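Local atomic coordinates of purine nucleoside phosphorylase (PDB entry 6TK9), a protein that catalyses the phosphorolysis of purine nucleosides, probably inosine and guanosine, to the free purine base and ribose 1-phosphate. Residues A[120-134]-A[176-188]. Numbering follows the deposited sequence.
Sequences FRAGGIMLHLDYINF and LHLFEGVYAWFMG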
ATOM      1  N   PHE A 120     -20.343   0.947   2.219  1.00 65.28           N
ATOM      2  CA  PHE A 120     -21.385  -0.026   2.662  1.00 64.45           C
ATOM      3  C   PHE A 120     -22.150   0.508   3.889  1.00 65.88           C
ATOM      4  O   PHE A 120     -21.650   1.410   4.585  1.00 63.57           O
ATOM      5  CB  PHE A 120     -20.744  -1.365   3.059  1.00 65.36           C
ATOM      6  CG  PHE A 120     -20.157  -2.242   1.975  1.00 55.23           C
ATOM      7  CD1 PHE A 120     -19.914  -1.780   0.690  1.00 53.61           C
ATOM      8  CD2 PHE A 120     -19.791  -3.546   2.278  1.00 54.46           C
ATOM      9  CE1 PHE A 120     -19.358  -2.608  -0.277  1.00 49.56           C
ATOM     10  CE2 PHE A 120     -19.241  -4.376   1.313  1.00 53.85           C
ATOM     11  CZ  PHE A 120     -19.025  -3.904   0.035  1.00 52.85           C
ATOM     12  N   ARG A 121     -23.329  -0.066   4.164  1.00 74.55           N
ATOM     13  CA  ARG A 121     -24.217   0.268   5.317  1.00 75.29           C
ATOM     14  C   ARG A 121     -24.668  -1.031   6.000  1.00 66.07           C
ATOM     15  O   ARG A 121     -25.013  -2.003   5.279  1.00 57.92           O
ATOM     16  CB  ARG A 121     -25.441   1.090   4.871  1.00 86.17           C
ATOM     17  CG  ARG A 121     -26.202   0.522   3.672  1.00 99.79           C
ATOM     18  CD  ARG A 121     -27.667   0.930   3.535  1.00100.82           C
ATOM     19  NE  ARG A 121     -28.513   0.345   4.573  1.00107.55           N
ATOM     20  CZ  ARG A 121     -29.702   0.813   4.953  1.00110.08           C
ATOM     21  NH1 ARG A 121     -30.220   1.885   4.377  1.00112.85           N
ATOM     22  NH2 ARG A 121     -30.373   0.212   5.921  1.00102.68           N
ATOM     23  N   ALA A 122     -24.678  -1.042   7.336  1.00 61.15           N
ATOM     24  CA  ALA A 122     -25.404  -2.034   8.165  1.00 60.94           C
ATOM     25  C   ALA A 122     -26.812  -2.231   7.583  1.00 63.80           C
ATOM     26  O   ALA A 122     -27.462  -1.205   7.224  1.00 63.74           O
ATOM     27  CB  ALA A 122     -25.468  -1.578   9.604  1.00 59.37           C
ATOM     28  N   GLY A 123     -27.255  -3.491   7.479  1.00 56.24           N
ATOM     29  CA  GLY A 123     -28.542  -3.877   6.872  1.00 54.91           C
ATOM     30  C   GLY A 123     -28.437  -4.187   5.379  1.00 57.01           C
ATOM     31  O   GLY A 123     -29.383  -4.809   4.847  1.00 60.27           O
ATOM     32  N   GLY A 124     -27.355  -3.783   4.702  1.00 50.19           N
ATOM     33  CA  GLY A 124     -27.213  -3.954   3.245  1.00 43.26           C
ATOM     34  C   GLY A 124     -26.831  -5.371   2.876  1.00 39.73           C
ATOM     35  O   GLY A 124     -26.540  -6.163   3.761  1.00 43.33           O
ATOM     36  N   ILE A 125     -26.813  -5.669   1.585  1.00 38.69           N
ATOM     37  CA  ILE A 125     -26.499  -7.017   1.038  1.00 38.17           C
ATOM     38  C   ILE A 125     -25.334  -6.874   0.040  1.00 39.36           C
ATOM     39  O   ILE A 125     -25.366  -5.945  -0.818  1.00 34.92           O
ATOM     40  CB  ILE A 125     -27.765  -7.610   0.395  1.00 37.15           C
ATOM     41  CG1 ILE A 125     -28.907  -7.757   1.403  1.00 39.88           C
ATOM     42  CG2 ILE A 125     -27.452  -8.918  -0.297  1.00 35.86           C
ATOM     43  CD1 ILE A 125     -30.195  -8.265   0.793  1.00 41.97           C
ATOM     44  N   MET A 126     -24.332  -7.748   0.164  1.00 40.89           N
ATOM     45  CA  MET A 126     -23.104  -7.721  -0.664  1.00 43.06           C
ATOM     46  C   MET A 126     -23.074  -9.018  -1.453  1.00 41.06           C
ATOM     47  O   MET A 126     -23.019 -10.074  -0.824  1.00 41.76           O
ATOM     48  CB  MET A 126     -21.814  -7.592   0.160  1.00 45.56           C
ATOM     49  CG  MET A 126     -20.559  -7.426  -0.707  1.00 44.08           C
ATOM     50  SD  MET A 126     -18.989  -7.644   0.198  1.00 43.01           S
ATOM     51  CE  MET A 126     -18.678  -9.387  -0.053  1.00 45.83           C
ATOM     52  N   LEU A 127     -23.160  -8.901  -2.771  1.00 39.75           N
ATOM     53  CA  LEU A 127     -22.813  -9.974  -3.722  1.00 42.60           C
ATOM     54  C   LEU A 127     -21.302 -10.204  -3.645  1.00 42.38           C
ATOM     55  O   LEU A 127     -20.554  -9.220  -3.667  1.00 48.93           O
ATOM     56  CB  LEU A 127     -23.236  -9.503  -5.112  1.00 44.66           C
ATOM     57  CG  LEU A 127     -22.877 -10.420  -6.273  1.00 43.60           C
ATOM     58  CD1 LEU A 127     -23.586 -11.750  -6.133  1.00 44.42           C
ATOM     59  CD2 LEU A 127     -23.226  -9.755  -7.597  1.00 46.66           C
ATOM     60  N   HIS A 128     -20.869 -11.455  -3.539  1.00 40.53           N
ATOM     61  CA  HIS A 128     -19.434 -11.834  -3.543  1.00 38.86           C
ATOM     62  C   HIS A 128     -18.933 -11.796  -4.988  1.00 41.64           C
ATOM     63  O   HIS A 128     -19.548 -12.477  -5.835  1.00 45.03           O
ATOM     64  CB  HIS A 128     -19.241 -13.224  -2.937  1.00 37.37           C
ATOM     65  CG  HIS A 128     -19.491 -13.304  -1.469  1.00 37.47           C
ATOM     66  ND1 HIS A 128     -18.989 -14.333  -0.709  1.00 35.42           N
ATOM     67  CD2 HIS A 128     -20.182 -12.496  -0.628  1.00 39.57           C
ATOM     68  CE1 HIS A 128     -19.362 -14.157   0.548  1.00 42.37           C
ATOM     69  NE2 HIS A 128     -20.094 -13.029   0.628  1.00 39.07           N
ATOM     70  N   LEU A 129     -17.863 -11.044  -5.249  1.00 39.91           N
ATOM     71  CA  LEU A 129     -17.153 -11.031  -6.552  1.00 36.82           C
ATOM     72  C   LEU A 129     -15.897 -11.884  -6.486  1.00 34.14           C
ATOM     73  O   LEU A 129     -15.537 -12.425  -7.515  1.00 33.60           O
ATOM     74  CB  LEU A 129     -16.796  -9.592  -6.898  1.00 37.78           C
ATOM     75  CG  LEU A 129     -18.003  -8.709  -7.164  1.00 41.27           C
ATOM     76  CD1 LEU A 129     -17.566  -7.322  -7.618  1.00 44.39           C
ATOM     77  CD2 LEU A 129     -18.910  -9.357  -8.198  1.00 40.62           C
ATOM     78  N   ASP A 130     -15.251 -11.966  -5.320  1.00 37.39           N
ATOM     79  CA  ASP A 130     -14.006 -12.762  -5.114  1.00 38.99           C
ATOM     80  C   ASP A 130     -13.757 -12.955  -3.617  1.00 38.23           C
ATOM     81  O   ASP A 130     -14.502 -12.371  -2.792  1.00 42.08           O
ATOM     82  CB  ASP A 130     -12.809 -12.066  -5.762  1.00 40.46           C
ATOM     83  CG  ASP A 130     -11.752 -12.995  -6.305  1.00 40.99           C
ATOM     84  OD1 ASP A 130     -11.960 -14.208  -6.220  1.00 41.38           O
ATOM     85  OD2 ASP A 130     -10.712 -12.480  -6.783  1.00 46.77           O
ATOM     86  N   TYR A 131     -12.743 -13.738  -3.264  1.00 35.05           N
ATOM     87  CA  TYR A 131     -12.454 -14.099  -1.852  1.00 32.72           C
ATOM     88  C   TYR A 131     -10.950 -13.989  -1.591  1.00 32.85           C
ATOM     89  O   TYR A 131     -10.081 -14.101  -2.517  1.00 30.29           O
ATOM     90  CB  TYR A 131     -12.987 -15.506  -1.519  1.00 34.39           C
ATOM     91  CG  TYR A 131     -12.169 -16.632  -2.101  1.00 32.01           C
ATOM     92  CD1 TYR A 131     -10.965 -17.006  -1.535  1.00 32.97           C
ATOM     93  CD2 TYR A 131     -12.556 -17.274  -3.256  1.00 34.29           C
ATOM     94  CE1 TYR A 131     -10.160 -17.977  -2.107  1.00 34.61           C
ATOM     95  CE2 TYR A 131     -11.786 -18.285  -3.816  1.00 38.26           C
ATOM     96  CZ  TYR A 131     -10.570 -18.629  -3.251  1.00 36.44           C
ATOM     97  OH  TYR A 131      -9.789 -19.606  -3.804  1.00 37.24           O
ATOM     98  N   ILE A 132     -10.638 -13.797  -0.325  1.00 34.79           N
ATOM     99  CA  ILE A 132      -9.251 -13.820   0.206  1.00 37.83           C
ATOM    100  C   ILE A 132      -9.259 -14.826   1.349  1.00 37.83           C
ATOM    101  O   ILE A 132     -10.170 -14.700   2.202  1.00 36.29           O
ATOM    102  CB  ILE A 132      -8.827 -12.423   0.689  1.00 40.48           C
ATOM    103  CG1 ILE A 132      -8.435 -11.508  -0.477  1.00 42.20           C
ATOM    104  CG2 ILE A 132      -7.709 -12.546   1.716  1.00 45.61           C
ATOM    105  CD1 ILE A 132      -8.237 -10.042  -0.073  1.00 43.19           C
ATOM    106  N   ASN A 133      -8.297 -15.755   1.373  1.00 35.24           N
ATOM    107  CA  ASN A 133      -8.149 -16.726   2.489  1.00 33.79           C
ATOM    108  C   ASN A 133      -7.053 -16.219   3.418  1.00 33.07           C
ATOM    109  O   ASN A 133      -5.901 -16.344   3.028  1.00 39.56           O
ATOM    110  CB  ASN A 133      -7.875 -18.140   1.974  1.00 33.59           C
ATOM    111  CG  ASN A 133      -7.708 -19.170   3.065  1.00 29.81           C
ATOM    112  OD1 ASN A 133      -7.575 -20.343   2.772  1.00 27.82           O
ATOM    113  ND2 ASN A 133      -7.767 -18.762   4.318  1.00 30.34           N
ATOM    114  N   PHE A 134      -7.418 -15.675   4.585  1.00 35.52           N
ATOM    115  CA  PHE A 134      -6.487 -15.228   5.662  1.00 35.90           C
ATOM    116  C   PHE A 134      -6.618 -16.136   6.889  1.00 36.91           C
ATOM    117  O   PHE A 134      -6.240 -15.704   7.987  1.00 41.56           O
ATOM    118  CB  PHE A 134      -6.779 -13.778   6.067  1.00 38.40           C
ATOM    119  CG  PHE A 134      -5.654 -13.084   6.790  1.00 37.63           C
ATOM    120  CD1 PHE A 134      -4.479 -12.760   6.134  1.00 40.17           C
ATOM    121  CD2 PHE A 134      -5.761 -12.782   8.136  1.00 38.57           C
ATOM    122  CE1 PHE A 134      -3.454 -12.107   6.800  1.00 40.51           C
ATOM    123  CE2 PHE A 134      -4.732 -12.142   8.808  1.00 39.34           C
ATOM    124  CZ  PHE A 134      -3.587 -11.795   8.137  1.00 40.76           C
ATOM    125  N   LEU A 176     -33.541  -2.610  -5.351  1.00 49.98           N
ATOM    126  CA  LEU A 176     -32.625  -2.962  -4.228  1.00 53.97           C
ATOM    127  C   LEU A 176     -31.182  -2.594  -4.620  1.00 49.39           C
ATOM    128  O   LEU A 176     -30.733  -3.018  -5.706  1.00 48.37           O
ATOM    129  CB  LEU A 176     -32.807  -4.465  -3.963  1.00 60.03           C
ATOM    130  CG  LEU A 176     -32.116  -5.082  -2.745  1.00 63.62           C
ATOM    131  CD1 LEU A 176     -30.781  -5.678  -3.147  1.00 65.50           C
ATOM    132  CD2 LEU A 176     -31.954  -4.091  -1.594  1.00 65.26           C
ATOM    133  N   HIS A 177     -30.505  -1.777  -3.806  1.00 48.17           N
ATOM    134  CA  HIS A 177     -29.091  -1.377  -4.038  1.00 47.99           C
ATOM    135  C   HIS A 177     -28.185  -2.490  -3.524  1.00 44.15           C
ATOM    136  O   HIS A 177     -28.120  -2.658  -2.287  1.00 45.82           O
ATOM    137  CB  HIS A 177     -28.714  -0.038  -3.389  1.00 48.47           C
ATOM    138  CG  HIS A 177     -27.295   0.338  -3.664  1.00 55.82           C
ATOM    139  ND1 HIS A 177     -26.712   0.163  -4.913  1.00 51.03           N
ATOM    140  CD2 HIS A 177     -26.339   0.874  -2.870  1.00 58.08           C
ATOM    141  CE1 HIS A 177     -25.467   0.576  -4.870  1.00 55.03           C
ATOM    142  NE2 HIS A 177     -25.213   1.018  -3.627  1.00 56.07           N
ATOM    143  N   LEU A 178     -27.555  -3.211  -4.461  1.00 42.42           N
ATOM    144  CA  LEU A 178     -26.696  -4.406  -4.234  1.00 40.68           C
ATOM    145  C   LEU A 178     -25.236  -3.953  -4.181  1.00 43.20           C
ATOM    146  O   LEU A 178     -24.693  -3.621  -5.265  1.00 48.30           O
ATOM    147  CB  LEU A 178     -26.926  -5.405  -5.370  1.00 40.10           C
ATOM    148  CG  LEU A 178     -26.153  -6.722  -5.301  1.00 41.59           C
ATOM    149  CD1 LEU A 178     -26.520  -7.530  -4.054  1.00 43.92           C
ATOM    150  CD2 LEU A 178     -26.416  -7.540  -6.547  1.00 38.60           C
ATOM    151  N   PHE A 179     -24.663  -3.900  -2.967  1.00 40.97           N
ATOM    152  CA  PHE A 179     -23.205  -3.782  -2.727  1.00 41.98           C
ATOM    153  C   PHE A 179     -22.515  -5.024  -3.281  1.00 44.92           C
ATOM    154  O   PHE A 179     -23.136  -6.108  -3.344  1.00 49.81           O
ATOM    155  CB  PHE A 179     -22.854  -3.642  -1.250  1.00 38.46           C
ATOM    156  CG  PHE A 179     -23.427  -2.416  -0.611  1.00 39.02           C
ATOM    157  CD1 PHE A 179     -23.009  -1.160  -1.010  1.00 40.38           C
ATOM    158  CD2 PHE A 179     -24.427  -2.520   0.348  1.00 41.31           C
ATOM    159  CE1 PHE A 179     -23.548  -0.025  -0.422  1.00 43.19           C
ATOM    160  CE2 PHE A 179     -24.981  -1.386   0.920  1.00 40.28           C
ATOM    161  CZ  PHE A 179     -24.538  -0.139   0.534  1.00 43.78           C
ATOM    162  N   GLU A 180     -21.262  -4.839  -3.691  1.00 47.40           N
ATOM    163  CA  GLU A 180     -20.427  -5.866  -4.356  1.00 50.17           C
ATOM    164  C   GLU A 180     -19.043  -5.819  -3.710  1.00 51.80           C
ATOM    165  O   GLU A 180     -18.659  -4.735  -3.254  1.00 50.71           O
ATOM    166  CB  GLU A 180     -20.379  -5.592  -5.860  1.00 55.25           C
ATOM    167  CG  GLU A 180     -21.752  -5.480  -6.519  1.00 54.07           C
ATOM    168  CD  GLU A 180     -21.685  -5.361  -8.029  1.00 54.23           C
ATOM    169  OE1 GLU A 180     -20.565  -5.181  -8.558  1.00 61.46           O
ATOM    170  OE2 GLU A 180     -22.743  -5.442  -8.674  1.00 55.88           O
ATOM    171  N   GLY A 181     -18.334  -6.948  -3.631  1.00 54.01           N
ATOM    172  CA  GLY A 181     -16.917  -6.907  -3.241  1.00 47.48           C
ATOM    173  C   GLY A 181     -16.314  -8.251  -2.904  1.00 46.66           C
ATOM    174  O   GLY A 181     -16.906  -9.316  -3.236  1.00 48.36           O
ATOM    175  N   VAL A 182     -15.144  -8.162  -2.267  1.00 42.67           N
ATOM    176  CA  VAL A 182     -14.232  -9.289  -1.941  1.00 40.77           C
ATOM    177  C   VAL A 182     -14.502  -9.695  -0.509  1.00 36.86           C
ATOM    178  O   VAL A 182     -14.437  -8.781   0.356  1.00 32.62           O
ATOM    179  CB  VAL A 182     -12.764  -8.866  -2.108  1.00 42.23           C
ATOM    180  CG1 VAL A 182     -11.803  -9.999  -1.771  1.00 42.82           C
ATOM    181  CG2 VAL A 182     -12.520  -8.324  -3.501  1.00 38.91           C
ATOM    182  N   TYR A 183     -14.747 -10.992  -0.296  1.00 35.88           N
ATOM    183  CA  TYR A 183     -14.988 -11.593   1.047  1.00 40.68           C
ATOM    184  C   TYR A 183     -13.677 -12.148   1.609  1.00 37.65           C
ATOM    185  O   TYR A 183     -13.104 -13.019   0.953  1.00 40.74           O
ATOM    186  CB  TYR A 183     -16.044 -12.705   0.978  1.00 40.42           C
ATOM    187  CG  TYR A 183     -16.398 -13.347   2.300  1.00 36.81           C
ATOM    188  CD1 TYR A 183     -15.688 -14.431   2.773  1.00 35.34           C
ATOM    189  CD2 TYR A 183     -17.473 -12.908   3.057  1.00 38.36           C
ATOM    190  CE1 TYR A 183     -16.027 -15.062   3.956  1.00 36.38           C
ATOM    191  CE2 TYR A 183     -17.822 -13.523   4.252  1.00 38.23           C
ATOM    192  CZ  TYR A 183     -17.094 -14.608   4.709  1.00 38.94           C
ATOM    193  OH  TYR A 183     -17.398 -15.223   5.902  1.00 43.26           O
ATOM    194  N   ALA A 184     -13.254 -11.684   2.788  1.00 39.68           N
ATOM    195  CA  ALA A 184     -12.081 -12.200   3.541  1.00 38.17           C
ATOM    196  C   ALA A 184     -12.534 -13.157   4.653  1.00 37.33           C
ATOM    197  O   ALA A 184     -13.287 -12.731   5.599  1.00 36.93           O
ATOM    198  CB  ALA A 184     -11.292 -11.049   4.121  1.00 39.60           C
ATOM    199  N   TRP A 185     -12.066 -14.398   4.562  1.00 33.85           N
ATOM    200  CA  TRP A 185     -12.164 -15.454   5.608  1.00 33.32           C
ATOM    201  C   TRP A 185     -11.160 -15.174   6.726  1.00 32.07           C
ATOM    202  O   TRP A 185      -9.990 -15.445   6.536  1.00 34.68           O
ATOM    203  CB  TRP A 185     -11.929 -16.842   4.980  1.00 32.56           C
ATOM    204  CG  TRP A 185     -12.002 -18.001   5.923  1.00 28.88           C
ATOM    205  CD1 TRP A 185     -12.604 -18.033   7.146  1.00 29.64           C
ATOM    206  CD2 TRP A 185     -11.531 -19.329   5.677  1.00 28.97           C
ATOM    207  NE1 TRP A 185     -12.501 -19.281   7.692  1.00 28.46           N
ATOM    208  CE2 TRP A 185     -11.848 -20.095   6.819  1.00 29.68           C
ATOM    209  CE3 TRP A 185     -10.842 -19.936   4.626  1.00 28.76           C
ATOM    210  CZ2 TRP A 185     -11.494 -21.429   6.944  1.00 30.20           C
ATOM    211  CZ3 TRP A 185     -10.482 -21.253   4.748  1.00 29.51           C
ATOM    212  CH2 TRP A 185     -10.811 -21.989   5.889  1.00 33.02           C
ATOM    213  N   PHE A 186     -11.623 -14.616   7.839  1.00 37.24           N
ATOM    214  CA  PHE A 186     -10.863 -14.410   9.099  1.00 34.96           C
ATOM    215  C   PHE A 186     -11.192 -15.585  10.007  1.00 36.98           C
ATOM    216  O   PHE A 186     -12.377 -15.899  10.117  1.00 39.01           O
ATOM    217  CB  PHE A 186     -11.262 -13.082   9.745  1.00 36.12           C
ATOM    218  CG  PHE A 186     -10.495 -12.720  10.987  1.00 38.00           C
ATOM    219  CD1 PHE A 186      -9.188 -12.259  10.903  1.00 38.23           C
ATOM    220  CD2 PHE A 186     -11.076 -12.831  12.237  1.00 37.73           C
ATOM    221  CE1 PHE A 186      -8.482 -11.906  12.044  1.00 40.29           C
ATOM    222  CE2 PHE A 186     -10.361 -12.490  13.378  1.00 44.83           C
ATOM    223  CZ  PHE A 186      -9.067 -12.012  13.281  1.00 42.45           C
ATOM    224  N   MET A 187     -10.196 -16.232  10.611  1.00 40.53           N
ATOM    225  CA  MET A 187     -10.398 -17.567  11.234  1.00 38.56           C
ATOM    226  C   MET A 187     -11.322 -17.435  12.448  1.00 39.54           C
ATOM    227  O   MET A 187     -12.118 -18.350  12.674  1.00 37.39           O
ATOM    228  CB  MET A 187      -9.081 -18.217  11.654  1.00 40.14           C
ATOM    229  CG  MET A 187      -8.371 -17.509  12.777  1.00 40.17           C
ATOM    230  SD  MET A 187      -6.803 -18.315  13.056  1.00 46.60           S
ATOM    231  CE  MET A 187      -7.359 -19.929  13.603  1.00 54.02           C
ATOM    232  N   GLY A 188     -11.216 -16.342  13.202  1.00 39.83           N
ATOM    233  CA  GLY A 188     -11.982 -16.160  14.446  1.00 38.46           C
ATOM    234  C   GLY A 188     -11.598 -17.217  15.473  1.00 37.33           C
ATOM    235  O   GLY A 188     -10.560 -17.867  15.327  1.00 37.64           O
TER
HETATM  236  O   HOH W   1     -28.731  -3.683  -0.090  1.00 44.29           O
HETATM  237  O   HOH W   2      -7.462 -15.497  10.250  1.00 37.89           O
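F179 of strand 179-185 and F120, in the loop leading into the parallel strand 124-133, lie alongside one another with their side chains pointing opposite ways, each giving a CH group to the other's ring. CB of F179 sits over one face of the F120 ring, 4.0 Å from the centroid. From there CG, anti to the carbonyl carbon (chi1 -62°), lays the F179 ring beside F120 and R121: CD1 meets F120 CD1 at 3.6 Å, CD2 approaches I125 O, CE1 runs to F120 CA, and CE2 and CZ end against R121 CG, which sits at the ring edge. Cut back to an alanine here, the side chain would keep the CB over F120 but would probably leave a gap beside F120 CA and R121 CG. The backbone evidence is a pairing interrupted by a beta bulge: G181 O takes L129 N at 2.8 Å with an almost straight N-H...O angle of 178°, yet Y183 N reaches past L129 to D130 O at 2.9 Å, so strand 124-133 holds one extra residue. Across the bulge, Y183 CB covers a face of the H128 imidazole, 3.9 Å from its centroid; the two rings, 23° from parallel, are so offset that little of one lies over the other. A phosphate ion, perhaps from the crystallisation liquor, lies about 4 Å from the Y183 side chain. Buried H128 bonds to Y159 and S230, and the Y183 hydroxyl to the carbonyl of S211, consistent with fixed ring orientations within the mixed phosphorylase-family sheet.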